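PDB 6IA5: phage-like element PBSX protein XepA from Bacillus subtilis, which is of unknown function and does not seem to be involved in host cell lysis, although it belongs to a prophage lytic cassette and assembles as a pentamer. Local coordinates for residues 209-214 and 263-268; 193-198 and 251-256; 40-45 and 134-139; 68-73 and 112-117; 180-185 and 272-277. All coordinates share one frame; numbering follows the deposited sequence.

Contact 1: 209-214 and 263-268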
# COMPACT_ATOMS: atom_id res chain seq x y z
N ALA E 209 16.84 -50.87 13.59
CA ALA E 209 17.54 -51.16 14.83
C ALA E 209 16.69 -52.08 15.70
O ALA E 209 15.49 -51.85 15.89
CB ALA E 209 17.88 -49.89 15.56
N GLU E 210 17.31 -53.13 16.25
CA GLU E 210 16.57 -54.07 17.09
C GLU E 210 16.46 -53.53 18.51
O GLU E 210 15.55 -53.90 19.26
CB GLU E 210 17.24 -55.45 17.10
CG GLU E 210 16.90 -56.27 15.87
CD GLU E 210 17.94 -57.29 15.44
OE1 GLU E 210 18.91 -57.50 16.21
OE2 GLU E 210 17.77 -57.86 14.33
N MET E 211 17.44 -52.71 18.89
CA MET E 211 17.47 -52.07 20.19
C MET E 211 17.99 -50.65 19.96
O MET E 211 18.91 -50.46 19.17
CB MET E 211 18.44 -52.84 21.10
CG MET E 211 19.02 -52.06 22.22
SD MET E 211 18.04 -52.37 23.68
CE MET E 211 18.10 -50.73 24.42
N SER E 212 17.34 -49.67 20.59
CA SER E 212 17.76 -48.28 20.51
C SER E 212 17.13 -47.51 21.66
O SER E 212 16.07 -47.88 22.18
CB SER E 212 17.44 -47.64 19.19
OG SER E 212 16.05 -47.73 18.91
N GLU E 213 17.83 -46.46 22.09
CA GLU E 213 17.28 -45.52 23.05
C GLU E 213 17.51 -44.10 22.54
O GLU E 213 18.65 -43.72 22.24
CB GLU E 213 17.88 -45.74 24.43
CG GLU E 213 17.30 -44.76 25.45
CD GLU E 213 17.55 -45.13 26.91
OE1 GLU E 213 18.69 -45.55 27.18
OE2 GLU E 213 16.61 -45.02 27.76
N VAL E 214 16.42 -43.33 22.47
CA VAL E 214 16.48 -41.92 22.11
C VAL E 214 16.11 -41.09 23.33
O VAL E 214 15.10 -41.35 23.96
CB VAL E 214 15.55 -41.61 20.92
CG1 VAL E 214 15.64 -40.13 20.52
CG2 VAL E 214 15.83 -42.52 19.74
N ILE E 263 20.62 -40.33 20.10
CA ILE E 263 20.65 -41.77 20.21
C ILE E 263 21.68 -42.14 21.27
O ILE E 263 22.87 -41.93 21.07
CB ILE E 263 20.91 -42.44 18.85
CG1 ILE E 263 19.78 -42.12 17.86
CG2 ILE E 263 21.06 -43.94 19.02
CD1 ILE E 263 20.07 -42.51 16.43
N ILE E 264 21.18 -42.65 22.40
CA ILE E 264 21.96 -43.01 23.58
C ILE E 264 22.66 -44.34 23.29
O ILE E 264 23.82 -44.54 23.65
CB ILE E 264 21.06 -43.11 24.83
CG1 ILE E 264 20.54 -41.74 25.26
CG2 ILE E 264 21.77 -43.81 25.99
CD1 ILE E 264 21.65 -40.75 25.61
N SER E 265 21.91 -45.25 22.65
CA SER E 265 22.44 -46.54 22.28
C SER E 265 21.62 -47.10 21.12
O SER E 265 20.47 -46.74 20.93
CB SER E 265 22.45 -47.48 23.45
OG SER E 265 21.12 -47.76 23.84
N ILE E 266 22.27 -47.99 20.36
CA ILE E 266 21.67 -48.66 19.22
C ILE E 266 22.46 -49.94 18.94
O ILE E 266 23.69 -49.92 19.01
CB ILE E 266 21.65 -47.69 18.03
CG1 ILE E 266 21.04 -48.29 16.76
CG2 ILE E 266 23.01 -47.09 17.77
CD1 ILE E 266 20.85 -47.30 15.66
N THR E 267 21.74 -51.05 18.68
CA THR E 267 22.35 -52.25 18.14
C THR E 267 21.39 -52.91 17.15
O THR E 267 20.16 -52.80 17.27
CB THR E 267 22.71 -53.29 19.23
OG1 THR E 267 21.56 -53.64 20.01
CG2 THR E 267 23.83 -52.85 20.14
N GLY E 268 21.97 -53.62 16.18
CA GLY E 268 21.24 -54.56 15.35
C GLY E 268 20.46 -53.87 14.22
O GLY E 268 19.36 -54.28 13.89
O HOH W 1 20.38 -47.23 26.18

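Contact 2: 193-198 and 251-256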
# COMPACT_ATOMS: atom_id res chain seq x y z
N LEU E 193 18.07 -29.19 15.99
CA LEU E 193 17.06 -28.37 15.35
C LEU E 193 17.15 -26.95 15.90
O LEU E 193 17.11 -26.76 17.11
CB LEU E 193 15.67 -28.96 15.63
CG LEU E 193 14.49 -28.20 15.04
CD1 LEU E 193 13.49 -29.17 14.44
CD2 LEU E 193 13.80 -27.39 16.12
N PRO E 194 17.25 -25.91 15.03
CA PRO E 194 17.13 -24.52 15.47
C PRO E 194 15.65 -24.17 15.54
O PRO E 194 14.94 -24.26 14.55
CB PRO E 194 17.84 -23.69 14.38
CG PRO E 194 18.14 -24.68 13.24
CD PRO E 194 17.50 -26.02 13.58
N VAL E 195 15.19 -23.77 16.73
CA VAL E 195 13.77 -23.59 16.99
C VAL E 195 13.16 -22.46 16.15
O VAL E 195 12.05 -22.62 15.63
CB VAL E 195 13.49 -23.47 18.49
CG1 VAL E 195 12.04 -23.09 18.77
CG2 VAL E 195 13.84 -24.77 19.21
N ASP E 196 13.84 -21.31 16.06
CA ASP E 196 13.60 -20.28 15.05
C ASP E 196 12.11 -20.09 14.73
O ASP E 196 11.66 -20.34 13.60
CB ASP E 196 14.26 -20.63 13.71
N GLY E 197 11.34 -19.65 15.72
CA GLY E 197 9.96 -19.32 15.39
C GLY E 197 8.95 -20.47 15.49
O GLY E 197 7.75 -20.23 15.39
N ALA E 198 9.40 -21.72 15.67
CA ALA E 198 8.46 -22.82 15.85
C ALA E 198 8.03 -22.92 17.32
O ALA E 198 8.78 -22.56 18.22
CB ALA E 198 9.03 -24.13 15.35
N PHE E 251 6.08 -32.40 20.86
CA PHE E 251 6.74 -31.56 21.86
C PHE E 251 6.28 -30.12 21.72
O PHE E 251 6.09 -29.61 20.62
CB PHE E 251 8.26 -31.54 21.64
CG PHE E 251 8.92 -32.88 21.74
CD1 PHE E 251 8.97 -33.75 20.66
CD2 PHE E 251 9.49 -33.29 22.95
CE1 PHE E 251 9.58 -34.99 20.77
CE2 PHE E 251 10.09 -34.54 23.06
CZ PHE E 251 10.14 -35.37 21.97
N ASP E 252 6.13 -29.46 22.87
CA ASP E 252 5.98 -28.02 22.96
C ASP E 252 7.38 -27.43 23.10
O ASP E 252 8.05 -27.67 24.10
CB ASP E 252 5.09 -27.65 24.15
CG ASP E 252 5.01 -26.16 24.46
OD1 ASP E 252 5.45 -25.32 23.60
OD2 ASP E 252 4.50 -25.82 25.55
N ILE E 253 7.82 -26.65 22.10
CA ILE E 253 9.23 -26.25 22.09
C ILE E 253 9.39 -24.74 22.25
O ILE E 253 10.51 -24.23 22.10
CB ILE E 253 9.94 -26.79 20.83
CG1 ILE E 253 9.32 -26.25 19.54
CG2 ILE E 253 10.00 -28.32 20.86
CD1 ILE E 253 10.13 -26.59 18.30
N LYS E 254 8.28 -24.03 22.52
CA LYS E 254 8.30 -22.59 22.74
C LYS E 254 9.34 -22.24 23.79
O LYS E 254 9.32 -22.76 24.90
CB LYS E 254 6.95 -22.06 23.22
CG LYS E 254 5.92 -21.75 22.14
CD LYS E 254 4.71 -20.98 22.66
CE LYS E 254 4.09 -21.51 23.94
NZ LYS E 254 3.66 -22.92 23.85
N GLY E 255 10.27 -21.34 23.44
CA GLY E 255 11.21 -20.84 24.42
C GLY E 255 12.58 -21.53 24.34
O GLY E 255 13.55 -21.01 24.90
N PHE E 256 12.67 -22.68 23.67
CA PHE E 256 13.97 -23.33 23.50
C PHE E 256 14.71 -22.73 22.31
O PHE E 256 14.08 -22.22 21.39
CB PHE E 256 13.82 -24.85 23.31
CG PHE E 256 13.53 -25.60 24.58
CD1 PHE E 256 14.55 -25.89 25.48
CD2 PHE E 256 12.23 -25.96 24.91
CE1 PHE E 256 14.27 -26.56 26.67
CE2 PHE E 256 11.96 -26.59 26.12
CZ PHE E 256 12.98 -26.91 26.98
O HOH W 2 9.54 -20.83 20.19

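Contact 3: 40-45 and 134-139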
# COMPACT_ATOMS: atom_id res chain seq x y z
N ALA E 40 -6.15 12.31 -31.25
CA ALA E 40 -6.50 11.15 -32.05
C ALA E 40 -6.40 11.48 -33.54
O ALA E 40 -6.53 12.64 -33.94
CB ALA E 40 -7.88 10.65 -31.68
N GLU E 41 -6.15 10.45 -34.35
CA GLU E 41 -6.23 10.52 -35.80
C GLU E 41 -7.48 9.72 -36.23
O GLU E 41 -7.71 8.61 -35.72
CB GLU E 41 -4.98 9.89 -36.40
CG GLU E 41 -5.04 9.75 -37.92
CD GLU E 41 -3.86 9.08 -38.62
OE1 GLU E 41 -3.24 8.16 -38.05
OE2 GLU E 41 -3.54 9.49 -39.72
N ILE E 42 -8.29 10.27 -37.15
CA ILE E 42 -9.33 9.45 -37.76
C ILE E 42 -8.68 8.56 -38.83
O ILE E 42 -8.02 9.07 -39.73
CB ILE E 42 -10.54 10.27 -38.26
CG1 ILE E 42 -11.64 9.35 -38.80
CG2 ILE E 42 -10.14 11.34 -39.27
CD1 ILE E 42 -12.98 10.05 -39.07
N LEU E 43 -8.80 7.24 -38.68
CA LEU E 43 -8.15 6.32 -39.60
C LEU E 43 -8.98 6.15 -40.88
O LEU E 43 -8.41 6.00 -41.96
CB LEU E 43 -7.97 4.95 -38.94
CG LEU E 43 -7.04 4.87 -37.74
CD1 LEU E 43 -6.71 3.43 -37.46
CD2 LEU E 43 -5.75 5.66 -37.98
N THR E 44 -10.31 6.11 -40.73
CA THR E 44 -11.21 5.89 -41.85
C THR E 44 -12.61 6.34 -41.43
O THR E 44 -12.97 6.26 -40.25
CB THR E 44 -11.22 4.41 -42.27
OG1 THR E 44 -12.09 4.27 -43.40
CG2 THR E 44 -11.69 3.46 -41.19
N ASN E 45 -13.39 6.81 -42.41
CA ASN E 45 -14.83 6.93 -42.22
C ASN E 45 -15.60 6.29 -43.39
O ASN E 45 -16.77 6.61 -43.60
CB ASN E 45 -15.26 8.37 -41.99
CG ASN E 45 -15.03 9.25 -43.21
OD1 ASN E 45 -14.49 8.81 -44.21
ND2 ASN E 45 -15.47 10.49 -43.13
N VAL E 134 -16.83 5.47 -38.16
CA VAL E 134 -15.60 6.21 -37.90
C VAL E 134 -14.72 5.37 -36.98
O VAL E 134 -15.22 4.67 -36.08
CB VAL E 134 -15.82 7.60 -37.27
CG1 VAL E 134 -16.51 8.58 -38.21
CG2 VAL E 134 -16.57 7.52 -35.94
N LEU E 135 -13.41 5.46 -37.21
CA LEU E 135 -12.43 4.74 -36.41
C LEU E 135 -11.30 5.70 -36.06
O LEU E 135 -10.68 6.26 -36.96
CB LEU E 135 -11.92 3.56 -37.24
CG LEU E 135 -10.89 2.65 -36.56
CD1 LEU E 135 -11.42 2.10 -35.24
CD2 LEU E 135 -10.51 1.51 -37.50
N TYR E 136 -11.05 5.90 -34.75
CA TYR E 136 -10.05 6.84 -34.24
C TYR E 136 -8.93 6.09 -33.53
O TYR E 136 -9.19 5.08 -32.86
CB TYR E 136 -10.68 7.83 -33.25
CG TYR E 136 -11.41 8.97 -33.92
CD1 TYR E 136 -12.70 8.81 -34.41
CD2 TYR E 136 -10.79 10.19 -34.12
CE1 TYR E 136 -13.38 9.85 -35.04
CE2 TYR E 136 -11.45 11.25 -34.75
CZ TYR E 136 -12.73 11.07 -35.22
OH TYR E 136 -13.36 12.11 -35.83
N GLN E 137 -7.72 6.64 -33.63
CA GLN E 137 -6.54 6.02 -33.04
C GLN E 137 -5.73 7.08 -32.28
O GLN E 137 -5.39 8.11 -32.85
CB GLN E 137 -5.69 5.41 -34.14
CG GLN E 137 -4.46 4.67 -33.62
CD GLN E 137 -3.74 3.98 -34.76
OE1 GLN E 137 -3.02 4.62 -35.54
NE2 GLN E 137 -3.97 2.67 -34.89
N SER E 138 -5.43 6.78 -31.00
CA SER E 138 -4.52 7.59 -30.20
C SER E 138 -3.27 6.75 -29.90
O SER E 138 -3.36 5.54 -29.74
CB SER E 138 -5.15 8.06 -28.90
OG SER E 138 -6.23 8.95 -29.15
N VAL E 139 -2.12 7.43 -29.84
CA VAL E 139 -0.85 6.82 -29.47
C VAL E 139 -0.23 7.64 -28.35
O VAL E 139 -0.54 8.82 -28.20
CB VAL E 139 0.11 6.71 -30.67
CG1 VAL E 139 -0.41 5.73 -31.73
CG2 VAL E 139 0.41 8.08 -31.28
O HOH W 3 -2.27 7.13 -35.64

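Contact 4: 68-73 and 112-117. With ACT (acetate ion), chain B.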
# COMPACT_ATOMS: atom_id res chain seq x y z
N SER E 68 4.77 3.97 -27.63
CA SER E 68 4.78 2.94 -26.60
C SER E 68 3.42 2.24 -26.47
O SER E 68 3.35 1.12 -25.96
CB SER E 68 5.20 3.54 -25.27
OG SER E 68 4.23 4.51 -24.90
N LYS E 69 2.33 2.91 -26.88
CA LYS E 69 0.99 2.40 -26.58
C LYS E 69 -0.01 2.97 -27.57
O LYS E 69 0.23 4.00 -28.22
CB LYS E 69 0.55 2.78 -25.15
CG LYS E 69 0.49 4.27 -24.86
CD LYS E 69 0.10 4.58 -23.40
CE LYS E 69 -0.05 6.07 -23.16
NZ LYS E 69 -0.29 6.39 -21.73
N VAL E 70 -1.17 2.30 -27.68
CA VAL E 70 -2.16 2.68 -28.66
C VAL E 70 -3.54 2.42 -28.08
O VAL E 70 -3.72 1.52 -27.26
CB VAL E 70 -1.94 1.94 -30.01
CG1 VAL E 70 -2.14 0.44 -29.91
CG2 VAL E 70 -2.81 2.52 -31.13
N LYS E 71 -4.51 3.24 -28.50
CA LYS E 71 -5.88 3.07 -28.05
C LYS E 71 -6.79 3.42 -29.22
O LYS E 71 -6.47 4.32 -30.00
CB LYS E 71 -6.17 3.96 -26.85
CG LYS E 71 -7.55 3.78 -26.24
CD LYS E 71 -7.72 4.54 -24.93
CE LYS E 71 -9.06 4.24 -24.30
NZ LYS E 71 -9.24 5.00 -23.07
N GLY E 72 -7.94 2.72 -29.30
CA GLY E 72 -8.86 2.94 -30.41
C GLY E 72 -10.29 3.20 -29.96
O GLY E 72 -10.71 2.76 -28.88
N TRP E 73 -11.04 3.92 -30.81
CA TRP E 73 -12.48 4.12 -30.65
C TRP E 73 -13.15 3.84 -31.99
O TRP E 73 -12.69 4.34 -33.01
CB TRP E 73 -12.79 5.55 -30.25
CG TRP E 73 -12.29 5.94 -28.89
CD1 TRP E 73 -13.01 6.00 -27.73
CD2 TRP E 73 -10.95 6.32 -28.55
NE1 TRP E 73 -12.21 6.42 -26.70
CE2 TRP E 73 -10.94 6.62 -27.17
CE3 TRP E 73 -9.76 6.47 -29.29
CZ2 TRP E 73 -9.79 7.04 -26.51
CZ3 TRP E 73 -8.63 6.89 -28.64
CH2 TRP E 73 -8.64 7.18 -27.26
N VAL E 112 -3.29 -0.23 -25.12
CA VAL E 112 -2.51 -1.42 -25.37
C VAL E 112 -1.05 -1.01 -25.45
O VAL E 112 -0.70 -0.17 -26.27
CB VAL E 112 -2.98 -2.10 -26.67
CG1 VAL E 112 -2.01 -3.19 -27.13
CG2 VAL E 112 -4.40 -2.64 -26.53
N TYR E 113 -0.22 -1.59 -24.57
CA TYR E 113 1.21 -1.30 -24.53
C TYR E 113 1.88 -2.24 -25.52
O TYR E 113 1.68 -3.45 -25.45
CB TYR E 113 1.75 -1.41 -23.10
CG TYR E 113 1.30 -0.25 -22.24
CD1 TYR E 113 -0.00 -0.18 -21.76
CD2 TYR E 113 2.15 0.82 -21.99
CE1 TYR E 113 -0.44 0.90 -20.99
CE2 TYR E 113 1.73 1.91 -21.23
CZ TYR E 113 0.44 1.94 -20.72
OH TYR E 113 0.02 3.01 -20.00
N LEU E 114 2.65 -1.66 -26.46
CA LEU E 114 3.11 -2.39 -27.63
C LEU E 114 4.46 -3.04 -27.34
O LEU E 114 5.23 -2.53 -26.52
CB LEU E 114 3.22 -1.38 -28.77
CG LEU E 114 1.88 -0.76 -29.20
CD1 LEU E 114 2.14 0.38 -30.17
CD2 LEU E 114 0.95 -1.83 -29.80
N SER E 115 4.76 -4.13 -28.06
CA SER E 115 6.07 -4.75 -27.91
C SER E 115 6.76 -5.02 -29.24
O SER E 115 7.98 -4.89 -29.31
CB SER E 115 6.05 -5.97 -27.03
OG SER E 115 4.85 -6.68 -27.24
N LYS E 116 6.01 -5.34 -30.31
CA LYS E 116 6.65 -5.60 -31.59
C LYS E 116 6.86 -4.27 -32.30
O LYS E 116 6.39 -3.23 -31.83
CB LYS E 116 5.78 -6.55 -32.41
CG LYS E 116 5.41 -7.83 -31.68
CD LYS E 116 4.81 -8.87 -32.57
CE LYS E 116 4.55 -10.14 -31.77
NZ LYS E 116 3.85 -11.15 -32.59
N ARG E 117 7.50 -4.31 -33.47
CA ARG E 117 7.90 -3.09 -34.14
C ARG E 117 6.71 -2.32 -34.74
O ARG E 117 6.71 -1.09 -34.74
CB ARG E 117 8.99 -3.39 -35.17
CG ARG E 117 9.45 -2.15 -35.91
CD ARG E 117 10.71 -2.41 -36.69
NE ARG E 117 10.94 -1.21 -37.46
CZ ARG E 117 11.98 -1.01 -38.26
NH1 ARG E 117 12.86 -1.97 -38.45
NH2 ARG E 117 12.11 0.14 -38.89
C ACT B . 5.58 -11.64 -36.07
O ACT B . 6.06 -11.13 -37.12
OXT ACT B . 5.76 -11.06 -34.99
CH3 ACT B . 4.80 -12.94 -36.02
O HOH W 4 5.27 -0.28 -24.93
O HOH W 5 -1.85 4.73 -20.40

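Contact 5: 180-185 and 272-277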
# COMPACT_ATOMS: atom_id res chain seq x y z
N PHE E 180 17.23 -35.23 12.44
CA PHE E 180 18.07 -35.35 13.61
C PHE E 180 19.13 -36.42 13.34
O PHE E 180 20.29 -36.22 13.67
CB PHE E 180 17.25 -35.70 14.85
CG PHE E 180 16.23 -34.65 15.23
CD1 PHE E 180 16.57 -33.60 16.07
CD2 PHE E 180 14.93 -34.71 14.73
CE1 PHE E 180 15.64 -32.64 16.42
CE2 PHE E 180 13.99 -33.74 15.07
CZ PHE E 180 14.35 -32.71 15.92
N HIS E 181 18.67 -37.54 12.77
CA HIS E 181 19.46 -38.71 12.42
C HIS E 181 18.85 -39.33 11.17
O HIS E 181 17.62 -39.40 11.02
CB HIS E 181 19.41 -39.78 13.51
CG HIS E 181 20.02 -39.38 14.81
ND1 HIS E 181 21.36 -39.52 15.09
CD2 HIS E 181 19.47 -38.85 15.93
CE1 HIS E 181 21.63 -39.11 16.31
NE2 HIS E 181 20.47 -38.70 16.85
N GLU E 182 19.71 -39.81 10.27
CA GLU E 182 19.26 -40.60 9.14
C GLU E 182 20.11 -41.87 9.06
O GLU E 182 21.31 -41.80 8.82
CB GLU E 182 19.44 -39.78 7.87
CG GLU E 182 19.06 -40.51 6.61
CD GLU E 182 18.73 -39.55 5.50
OE1 GLU E 182 19.61 -38.78 5.05
OE2 GLU E 182 17.56 -39.52 5.16
N ASN E 183 19.47 -43.02 9.29
CA ASN E 183 20.14 -44.31 9.21
C ASN E 183 21.37 -44.35 10.11
O ASN E 183 22.42 -44.85 9.71
CB ASN E 183 20.49 -44.65 7.76
CG ASN E 183 19.27 -44.74 6.88
OD1 ASN E 183 18.27 -45.33 7.28
ND2 ASN E 183 19.34 -44.14 5.71
N ALA E 184 21.24 -43.84 11.34
CA ALA E 184 22.34 -43.85 12.28
C ALA E 184 22.68 -45.30 12.64
O ALA E 184 21.79 -46.12 12.81
CB ALA E 184 21.98 -43.06 13.50
N GLU E 185 23.99 -45.57 12.75
CA GLU E 185 24.48 -46.91 13.03
C GLU E 185 25.04 -46.97 14.45
O GLU E 185 25.18 -48.05 15.02
CB GLU E 185 25.62 -47.30 12.09
CG GLU E 185 25.18 -47.43 10.64
CD GLU E 185 26.36 -47.76 9.75
OE1 GLU E 185 27.25 -48.51 10.21
OE2 GLU E 185 26.41 -47.24 8.61
N SER E 272 16.45 -43.83 12.00
CA SER E 272 16.25 -42.46 11.57
C SER E 272 15.37 -41.73 12.59
O SER E 272 14.47 -42.33 13.18
CB SER E 272 15.61 -42.42 10.20
OG SER E 272 16.48 -42.97 9.22
N VAL E 273 15.66 -40.45 12.80
CA VAL E 273 14.89 -39.58 13.67
C VAL E 273 14.69 -38.26 12.95
O VAL E 273 15.64 -37.53 12.71
CB VAL E 273 15.57 -39.37 15.04
CG1 VAL E 273 14.67 -38.54 15.95
CG2 VAL E 273 15.92 -40.70 15.73
N LYS E 274 13.44 -38.00 12.57
CA LYS E 274 13.13 -36.83 11.76
C LYS E 274 11.83 -36.23 12.26
O LYS E 274 10.98 -36.96 12.76
CB LYS E 274 12.95 -37.23 10.29
CG LYS E 274 14.17 -37.88 9.68
CD LYS E 274 14.09 -38.01 8.18
CE LYS E 274 15.30 -38.75 7.63
NZ LYS E 274 15.10 -39.00 6.18
N GLY E 275 11.68 -34.91 12.08
CA GLY E 275 10.47 -34.27 12.56
C GLY E 275 10.01 -33.10 11.70
O GLY E 275 10.68 -32.73 10.73
N THR E 276 8.87 -32.54 12.10
CA THR E 276 8.28 -31.36 11.50
C THR E 276 7.98 -30.36 12.62
O THR E 276 7.28 -30.70 13.58
CB THR E 276 6.98 -31.72 10.76
OG1 THR E 276 7.32 -32.69 9.75
CG2 THR E 276 6.31 -30.52 10.14
N ALA E 277 8.54 -29.15 12.47
CA ALA E 277 8.35 -28.06 13.40
C ALA E 277 7.33 -27.10 12.81
O ALA E 277 7.36 -26.80 11.62
CB ALA E 277 9.65 -27.36 13.67
O HOH W 6 15.52 -45.53 9.39

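Contact 1: 209-214 and 263-268
Strands 211-214 and 263-267 run antiparallel at 169°, the axes of these short segments approach to 4.6 Å, and a classic beta bulge opens the pairing where Glu-210 and Met-211 both face Thr-267. Thr-267 O takes a sound bond from Met-211 N and a weak one from Glu-210 N, while Thr-267 N returns a bond of 2.9 Å to Met-211 O. Further along, Glu-213 N donates to Ser-265 O, but Glu-213 O is reached by Ile-264 N (2.8 Å), nearly along the C=O axis. The register slips by one residue here, and Ser-265 N is left buried without a partner in the model.

Met-211 and Thr-267 lie side by side on one face of the sheet; OG1 of Thr-267, held in the crowded position between N and C, sits 3.4 Å from Met-211 CB. Glu-213 extends with CG anti to its backbone N and runs alongside Ile-264, so that OE1 comes 3.7 Å from Ile-264 CG2. Glu-213 OE1 also accepts from a water oxygen at 2.6 Å, and that water is hydrogen-bonded to Ser-265 OG. On the other face Ala-209 CB meets Ile-266 CG1 at 3.7 Å, and Leu-271 of the following strand packs against Ser-212, Val-214 and Ile-266.

The face with Met-211, Glu-213, Ser-265 and Thr-267 is thus mixed and water-bridged; on the other, Val-214, Ile-263 and Ile-266 pack with Ser-212, three of these four being buried.

Contact 2: 193-198 and 251-256
Asp-252 OD1 is gripped twice by Lys-254, by the backbone N at 3.3 Å and, in the conformer given, by NZ at 3.0 Å in a salt bridge. The backbone bond makes this an Asx turn, and both donors come from above the carboxylate plane. The Asx turn leads straight into a type II turn from Ile-253 to Phe-256, which faces a type I' turn from Val-195 to Ala-198, so the contact joins two loops at one end of the C-terminal beta domain.

Between the loops the direct packing is largely apolar. Ile-253 holds CG1 in the crowded place between its N and carbonyl carbon (chi1 61°), which directs CD1 toward the other loop, 4.0 Å from both Ala-198 CB and Val-195 CG1. Leu-193 CD2 comes in at 4.3 Å from the same CD1, and Leu-201 and Ile-259 of flanking strands also touch Ile-253. A water bridges the loops, donating to Ala-198 O and accepting a weak bond from Gly-255 N.

Beyond the turns lies the second subunit: its Arg-173 bonds to Gly-197 O, and its Leu-202 packs on Phe-256. Val-195 places CG1 anti to its backbone N, and its two methyls straddle Phe-256 O, which lies 3.2 Å from Val-195 CB.

Contact 3: 40-45 and 134-139
Ile-42 crosses obliquely over one face of the Tyr-136 ring, its CB 4.0 Å from the ring centroid in a CH-pi contact offset toward the rim. CG1 stands anti to the backbone N (chi1 -176°), carrying CD1 to the hydroxyl end of the ring and to Val-134 CG1, 3.9 Å away. Ala-40 CB lies at the edge of the same ring, 3.8 Å from Tyr-136 CD2. Leu-43, pointing toward the partner strand, crosses Gln-137 obliquely and lays both methyls on it: CD2 is 3.8 Å from Gln-137 OE1, CD1 close to NE2.

These side chains are set by antiparallel pairing. Glu-41 and Gln-137 exchange two backbone bonds, the straighter from Glu-41 N to Gln-137 O (169°), and Leu-43 N then donates to Leu-135 O at 2.7 Å, nearly along the C=O axis. Within this chain, strand 41-44 is one of the two outermost strands of its four-stranded sheet, one half of the N-terminal beta sandwich; Leu-43 and Leu-135 reach Tyr-54 in the second sheet.

Gln-137 NE2 donates to Gln-56 OE1 of that facing sheet. A water lies 2.6 Å from Gln-137 OE1 and 2.8 Å from Glu-41 OE1, with more acceptors around it than it can serve at once. Further out, Gly-63 of the third subunit packs on Ala-40 and Tyr-136, while Arg-23 of the fourth subunit packs on Glu-41.

Contact 4: 68-73 and 112-117
Over one face of the Tyr-113 ring lies Lys-69 CB, 4.2 Å from the centroid and close to the ring normal, a CH-pi contact offset toward the rim. Lys-69 starts from the crowded position between its N and carbonyl carbon (chi1 59°) and then runs fully extended alongside the ring, so that CD reaches 3.7 Å from Tyr-113 OH. Within 68-73 the Trp-73 ring is likewise covered on one face by Lys-71 CG.

The two polar tips of the Lys-69 and Tyr-113 pair are joined by a water, 2.6 Å from Lys-69 NZ as acceptor and 2.6 Å from Tyr-113 OH as donor. Both tips also engage the third subunit: its Asp-145 forms a salt bridge with the ammonium and a hydrogen bond with the hydroxyl, and its Glu-143 offers a carbonyl to NZ. The carboxylate would be expected to favour the charged form of the lysine, which also makes a cation-pi contact with Trp-111.

Backbone pairing puts these groups side by side where 107-113, an outermost strand of its sheet within this chain, pairs with 69-76 in the antiparallel N-terminal beta sandwich. Val-70 and Val-112 form the hydrogen-bonded antiparallel pair, with Val-112 N to Val-70 O at 2.8 Å, and Leu-114 N gives Ser-68 O a nearly straight bond (175°). Beyond the strand end Leu-114 turns toward 68-73, and its CD2 meets Val-70 CG1 at 3.8 Å; Ile-84 of the facing sheet covers Val-70 and Val-112. Further on, Lys-116 NZ binds an acetate oxygen, OXT, at 3.1 Å; the acetate probably comes from the crystallisation liquor.

Contact 5: 180-185 and 272-277
Val-273 O is the doubly occupied acceptor here: Phe-180 N comes in nearly along the C=O axis at 2.8 Å, and His-181 N takes a lone pair in the carbonyl plane at 3.0 Å. Two consecutive residues facing one partner make a classic beta bulge, set where the chain turns a corner between strands 175-179 and 181-184, both of which pair with strand 271-278. The return bond, Val-273 N to His-181 O at 2.8 Å, approaches from above the carbonyl plane.

At the bulge the Phe-180 side chain points toward strand 271-278, CB 4.0 Å from Val-273 CG1 and the ring presenting its edge to the backbone from Val-273 to Gly-275. Phe-178 meets that ring edge-to-face. His-181 lies alongside Val-273, pointing the same way, with CD2 touching the valine methyl CG2; its NE2 makes a weak bond to Met-261 O.

On the other side the contact is polar. Ser-272 OG accepts from Asn-183 N at 3.0 Å and is hydrogen-bonded to a water that also donates weakly to Asn-183 OD1. This holds Asn-183, which with Ala-184 faces Leu-271 in a G1 bulge and has phi 55° and psi 44°. Extended Lys-274 brings NZ to Glu-182 OE2 at 2.7 Å, a salt bridge that meets the carboxylate from above its plane.

The backbone N-H groups of Phe-180, His-181 and Asn-183 are thus taken up by Val-273 O and Ser-272 OG. Phe-180 and His-181 pack on Val-273, while the opposite charges of Glu-182 and Lys-274 probably offset each other.

Overall arrangement
From the N terminus, 40-45 opens contact 3, and the chain passes through both halves of contact 4 before 134-139 closes the outer loop. The two share a sheet, because strands 69-76 and 133-140 are neighbours, and together they span the four-stranded sheet from edge to edge. A long connection leads to the C-terminal domain, whose three contacts lie beyond the chain's centre. There 180-185 opens contact 5, which 272-277 closes only at the end of the chain, enclosing contacts 2 and 1. Those two cross: 193-198, 209-214, 251-256 and 263-268 alternate. Contact 5 touches both, while contacts 1 and 2 stay about 7 Å apart at their nearest atoms.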